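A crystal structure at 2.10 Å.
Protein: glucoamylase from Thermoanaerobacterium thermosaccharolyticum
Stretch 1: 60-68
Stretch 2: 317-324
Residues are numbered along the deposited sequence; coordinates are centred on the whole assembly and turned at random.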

ATOM      1  N   SER A  60      -3.755  13.354  -2.704  1.00 21.47           N
ATOM      2  CA  SER A  60      -4.972  12.567  -2.588  1.00 21.77           C
ATOM      3  C   SER A  60      -5.214  12.331  -1.094  1.00 21.96           C
ATOM      4  O   SER A  60      -5.256  13.289  -0.320  1.00 22.23           O
ATOM      5  CB  SER A  60      -4.837  11.245  -3.360  1.00 23.33           C
ATOM      6  OG  SER A  60      -3.589  10.613  -3.130  1.00 22.68           O
ATOM      7  N   GLU A  61      -5.360  11.080  -0.676  1.00 21.67           N
ATOM      8  CA  GLU A  61      -5.599  10.802   0.738  1.00 22.90           C
ATOM      9  C   GLU A  61      -4.471  11.271   1.661  1.00 23.43           C
ATOM     10  O   GLU A  61      -3.288  11.167   1.325  1.00 22.30           O
ATOM     11  CB  GLU A  61      -5.813   9.304   0.980  1.00 25.03           C
ATOM     12  CG  GLU A  61      -7.112   8.725   0.445  1.00 29.37           C
ATOM     13  CD  GLU A  61      -7.007   8.263  -0.995  1.00 30.63           C
ATOM     14  OE1 GLU A  61      -5.886   8.241  -1.532  1.00 27.92           O
ATOM     15  OE2 GLU A  61      -8.051   7.913  -1.585  1.00 35.88           O
ATOM     16  N   VAL A  62      -4.856  11.796   2.823  1.00 22.16           N
ATOM     17  CA  VAL A  62      -3.907  12.250   3.833  1.00 20.92           C
ATOM     18  C   VAL A  62      -4.363  11.592   5.124  1.00 20.77           C
ATOM     19  O   VAL A  62      -5.553  11.605   5.451  1.00 22.73           O
ATOM     20  CB  VAL A  62      -3.913  13.791   4.001  1.00 20.77           C
ATOM     21  CG1 VAL A  62      -2.838  14.203   4.998  1.00 19.67           C
ATOM     22  CG2 VAL A  62      -3.666  14.470   2.660  1.00 16.53           C
ATOM     23  N   TYR A  63      -3.419  11.022   5.861  1.00 21.43           N
ATOM     24  CA  TYR A  63      -3.733  10.303   7.092  1.00 21.36           C
ATOM     25  C   TYR A  63      -3.237  10.952   8.378  1.00 21.88           C
ATOM     26  O   TYR A  63      -2.148  11.526   8.418  1.00 21.98           O
ATOM     27  CB  TYR A  63      -3.156   8.888   6.997  1.00 20.89           C
ATOM     28  CG  TYR A  63      -3.676   8.098   5.815  1.00 22.03           C
ATOM     29  CD1 TYR A  63      -4.591   7.059   5.993  1.00 20.86           C
ATOM     30  CD2 TYR A  63      -3.273   8.404   4.516  1.00 20.72           C
ATOM     31  CE1 TYR A  63      -5.093   6.346   4.903  1.00 22.62           C
ATOM     32  CE2 TYR A  63      -3.770   7.700   3.419  1.00 20.90           C
ATOM     33  CZ  TYR A  63      -4.678   6.673   3.620  1.00 23.62           C
ATOM     34  OH  TYR A  63      -5.169   5.973   2.534  1.00 25.27           O
ATOM     35  N   TYR A  64      -4.050  10.823   9.426  1.00 21.78           N
ATOM     36  CA  TYR A  64      -3.760  11.351  10.756  1.00 22.82           C
ATOM     37  C   TYR A  64      -4.866  10.922  11.715  1.00 23.05           C
ATOM     38  O   TYR A  64      -6.045  10.952  11.363  1.00 23.89           O
ATOM     39  CB  TYR A  64      -3.667  12.887  10.740  1.00 24.14           C
ATOM     40  CG  TYR A  64      -3.882  13.521  12.106  1.00 22.99           C
ATOM     41  CD1 TYR A  64      -5.169  13.788  12.576  1.00 25.75           C
ATOM     42  CD2 TYR A  64      -2.805  13.810  12.946  1.00 25.80           C
ATOM     43  CE1 TYR A  64      -5.380  14.323  13.844  1.00 24.88           C
ATOM     44  CE2 TYR A  64      -3.006  14.348  14.222  1.00 25.25           C
ATOM     45  CZ  TYR A  64      -4.298  14.600  14.661  1.00 26.76           C
ATOM     46  OH  TYR A  64      -4.514  15.131  15.915  1.00 27.97           O
ATOM     47  N   PRO A  65      -4.503  10.529  12.947  1.00 23.89           N
ATOM     48  CA  PRO A  65      -3.147  10.457  13.499  1.00 23.56           C
ATOM     49  C   PRO A  65      -2.540   9.064  13.362  1.00 23.41           C
ATOM     50  O   PRO A  65      -1.443   8.803  13.862  1.00 22.60           O
ATOM     51  CB  PRO A  65      -3.365  10.839  14.950  1.00 24.55           C
ATOM     52  CG  PRO A  65      -4.645  10.123  15.253  1.00 24.90           C
ATOM     53  CD  PRO A  65      -5.503  10.399  14.025  1.00 24.14           C
ATOM     54  N   THR A  66      -3.268   8.169  12.703  1.00 22.01           N
ATOM     55  CA  THR A  66      -2.799   6.806  12.494  1.00 22.09           C
ATOM     56  C   THR A  66      -2.807   6.521  11.001  1.00 22.36           C
ATOM     57  O   THR A  66      -3.551   7.147  10.245  1.00 22.99           O
ATOM     58  CB  THR A  66      -3.701   5.776  13.191  1.00 21.03           C
ATOM     59  OG1 THR A  66      -5.027   5.887  12.671  1.00 20.86           O
ATOM     60  CG2 THR A  66      -3.719   6.005  14.702  1.00 19.61           C
ATOM     61  N   ILE A  67      -1.994   5.560  10.581  1.00 21.82           N
ATOM     62  CA  ILE A  67      -1.887   5.227   9.169  1.00 21.78           C
ATOM     63  C   ILE A  67      -3.150   4.609   8.553  1.00 22.27           C
ATOM     64  O   ILE A  67      -3.211   4.415   7.345  1.00 23.24           O
ATOM     65  CB  ILE A  67      -0.658   4.314   8.930  1.00 21.05           C
ATOM     66  CG1 ILE A  67      -0.197   4.432   7.478  1.00 18.98           C
ATOM     67  CG2 ILE A  67      -0.988   2.872   9.313  1.00 20.28           C
ATOM     68  CD1 ILE A  67       1.150   3.784   7.233  1.00 19.07           C
ATOM     69  N   ASP A  68      -4.157   4.309   9.371  1.00 23.15           N
ATOM     70  CA  ASP A  68      -5.400   3.746   8.843  1.00 23.86           C
ATOM     71  C   ASP A  68      -6.555   4.732   9.020  1.00 23.42           C
ATOM     72  O   ASP A  68      -7.726   4.371   8.895  1.00 21.94           O
ATOM     73  CB  ASP A  68      -5.727   2.403   9.513  1.00 23.48           C
ATOM     74  CG  ASP A  68      -6.259   2.557  10.927  1.00 26.50           C
ATOM     75  OD1 ASP A  68      -5.942   3.569  11.588  1.00 28.52           O
ATOM     76  OD2 ASP A  68      -6.988   1.647  11.385  1.00 24.64           O
TER
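Stretch 2 (317-324) YIASLSIP

Residues 317-324 lie against residues 60-68 of the same chain; touching residues are at least 251 positions apart in sequence. Stretch 1 enters as a strand, residues 60-63, and then turns into a loop that includes a cis peptide bond before Pro65; stretch 2 has no helix or strand at all. The backbones stay well apart: the nearest CA pairs are Glu61 CA to Ser322 CA at 7.8 Å and Ile67 CA to Leu321 CA at 7.9 Å. At that spacing side chains must fill the gap, and no direct hydrogen bond joins the two stretches. As to direction, Ile318 lies against Ile67, Leu321 against both Ile67 and Tyr63, and Ile323 near Glu61, so the second stretch passes from the loop toward the strand as its numbering rises while the first runs the other way.

The contact is chiefly apolar. Leu321 has more of its surface covered by stretch 1 than any other residue of stretch 2. Its CA-to-CB bond points sideways, yet with chi1 t and chi2 p the end of the side chain comes nearer, and CD1 lodges between two neighbours: 3.6 Å from Ile67 CG1 and 3.7 Å from Tyr63 CE2. Ile67 has both chi angles near t, and its CG2 lies 3.8 Å from Ile318 CG2. Branched aliphatic side chains suit this place because their methyl groups can pack closely while leaving no polar atom in need of a partner.

Tyr63 adds an aromatic contact. Leu321 CD1 sits over one face of the ring, 3.8 Å from the centroid of the Tyr63 ring and 14° off its normal, the geometry of a CH-pi interaction. The methyl thus meets the electron-rich face almost squarely. Tyrosine is well matched to this position, since its ring offers a broad apolar surface and its hydroxyl reaches onward to a polar site.

That polar site is built on water. Water 2 donates to Glu61 OE1 at 2.9 Å and to Leu321 O at 2.7 Å, and lies 2.6 Å from Tyr63 OH in a further hydrogen bond. It therefore ties two side chains of the strand to a backbone carbonyl of the opposing stretch. Water 1 makes a second bridge: it accepts from Ile323 N at 2.8 Å and lies 3.2 Å from Glu61 OE2, where it can donate, though it has more acceptors in reach than protons. Glutamate suits its place because its carboxylate has two acceptor oxygens, OE1 bonded to water 2 and OE2 facing water 1. Glu61 OE2 also lies 3.8 Å from Ile323 CD1, a van der Waals contact of a polar atom with a methyl.

Further hydrogen bonds lie within each stretch. Thr66 OG1 donates to Asp68 OD1 at 2.7 Å within the loop. In stretch 2, Ser322 OG donates to Ser320 OG at 2.9 Å, and a weak backbone bond runs from Ser322 N to Ser320 O, also 2.9 Å. The CA-to-CB bond of Ser322 points away from stretch 1; its hydroxyl bonds to Ser320 OG and also elsewhere in the structure.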

ATOM      1  N   TYR A 317       2.672  -2.846  10.053  1.00 18.19           N
ATOM      2  CA  TYR A 317       2.888  -2.429   8.671  1.00 16.89           C
ATOM      3  C   TYR A 317       1.673  -2.821   7.839  1.00 17.00           C
ATOM      4  O   TYR A 317       1.247  -3.976   7.861  1.00 17.71           O
ATOM      5  CB  TYR A 317       4.153  -3.087   8.116  1.00 18.11           C
ATOM      6  CG  TYR A 317       5.417  -2.466   8.660  1.00 18.27           C
ATOM      7  CD1 TYR A 317       5.953  -1.319   8.080  1.00 18.15           C
ATOM      8  CD2 TYR A 317       6.035  -2.978   9.803  1.00 20.08           C
ATOM      9  CE1 TYR A 317       7.071  -0.691   8.622  1.00 16.53           C
ATOM     10  CE2 TYR A 317       7.156  -2.354  10.358  1.00 18.55           C
ATOM     11  CZ  TYR A 317       7.663  -1.212   9.764  1.00 18.74           C
ATOM     12  OH  TYR A 317       8.750  -0.573  10.324  1.00 17.55           O
ATOM     13  N   ILE A 318       1.113  -1.858   7.115  1.00 17.51           N
ATOM     14  CA  ILE A 318      -0.064  -2.127   6.297  1.00 17.55           C
ATOM     15  C   ILE A 318       0.272  -2.666   4.911  1.00 16.40           C
ATOM     16  O   ILE A 318       1.423  -2.633   4.475  1.00 16.37           O
ATOM     17  CB  ILE A 318      -0.951  -0.871   6.161  1.00 18.42           C
ATOM     18  CG1 ILE A 318      -0.171   0.262   5.494  1.00 17.51           C
ATOM     19  CG2 ILE A 318      -1.449  -0.437   7.539  1.00 18.62           C
ATOM     20  CD1 ILE A 318      -1.037   1.462   5.145  1.00 20.12           C
ATOM     21  N   ALA A 319      -0.751  -3.161   4.223  1.00 16.81           N
ATOM     22  CA  ALA A 319      -0.588  -3.746   2.896  1.00 16.81           C
ATOM     23  C   ALA A 319      -0.374  -2.717   1.787  1.00 16.31           C
ATOM     24  O   ALA A 319       0.394  -2.957   0.856  1.00 17.62           O
ATOM     25  CB  ALA A 319      -1.796  -4.623   2.575  1.00 16.26           C
ATOM     26  N   SER A 320      -1.061  -1.585   1.882  1.00 16.73           N
ATOM     27  CA  SER A 320      -0.935  -0.528   0.887  1.00 18.51           C
ATOM     28  C   SER A 320      -1.597   0.755   1.365  1.00 20.72           C
ATOM     29  O   SER A 320      -2.701   0.727   1.913  1.00 21.03           O
ATOM     30  CB  SER A 320      -1.573  -0.961  -0.433  1.00 18.44           C
ATOM     31  OG  SER A 320      -1.463   0.076  -1.396  1.00 15.88           O
ATOM     32  N   LEU A 321      -0.927   1.882   1.159  1.00 22.60           N
ATOM     33  CA  LEU A 321      -1.489   3.155   1.578  1.00 25.08           C
ATOM     34  C   LEU A 321      -2.386   3.710   0.474  1.00 25.50           C
ATOM     35  O   LEU A 321      -2.200   4.829   0.014  1.00 29.49           O
ATOM     36  CB  LEU A 321      -0.371   4.151   1.913  1.00 25.18           C
ATOM     37  CG  LEU A 321      -0.779   5.381   2.735  1.00 28.05           C
ATOM     38  CD1 LEU A 321      -1.385   4.950   4.069  1.00 26.51           C
ATOM     39  CD2 LEU A 321       0.440   6.257   2.971  1.00 29.02           C
ATOM     40  N   SER A 322      -3.351   2.908   0.041  1.00 26.49           N
ATOM     41  CA  SER A 322      -4.283   3.327  -0.991  1.00 26.21           C
ATOM     42  C   SER A 322      -5.622   2.635  -0.800  1.00 27.66           C
ATOM     43  O   SER A 322      -5.758   1.751   0.043  1.00 27.99           O
ATOM     44  CB  SER A 322      -3.735   3.006  -2.388  1.00 24.13           C
ATOM     45  OG  SER A 322      -3.645   1.608  -2.614  1.00 17.68           O
ATOM     46  N   ILE A 323      -6.606   3.053  -1.586  1.00 28.72           N
ATOM     47  CA  ILE A 323      -7.942   2.482  -1.540  1.00 31.84           C
ATOM     48  C   ILE A 323      -8.272   2.042  -2.963  1.00 33.33           C
ATOM     49  O   ILE A 323      -8.886   2.789  -3.724  1.00 33.95           O
ATOM     50  CB  ILE A 323      -8.961   3.531  -1.069  1.00 31.96           C
ATOM     51  CG1 ILE A 323      -8.562   4.032   0.320  1.00 31.82           C
ATOM     52  CG2 ILE A 323     -10.363   2.937  -1.064  1.00 34.00           C
ATOM     53  CD1 ILE A 323      -9.363   5.208   0.805  1.00 32.35           C
ATOM     54  N   PRO A 324      -7.865   0.819  -3.337  1.00 35.51           N
ATOM     55  CA  PRO A 324      -8.105   0.271  -4.677  1.00 38.04           C
ATOM     56  C   PRO A 324      -9.460   0.599  -5.288  1.00 40.54           C
ATOM     57  O   PRO A 324     -10.498   0.493  -4.635  1.00 38.70           O
ATOM     58  CB  PRO A 324      -7.882  -1.234  -4.492  1.00 36.66           C
ATOM     59  CG  PRO A 324      -8.091  -1.450  -3.025  1.00 37.81           C
ATOM     60  CD  PRO A 324      -7.422  -0.245  -2.425  1.00 35.40           C
TER
HETATM   61  O   HOH W   1      -6.763   5.409  -3.064  1.00 14.40           O
HETATM   62  O   HOH W   2      -4.244   6.527   0.141  1.00 27.00           O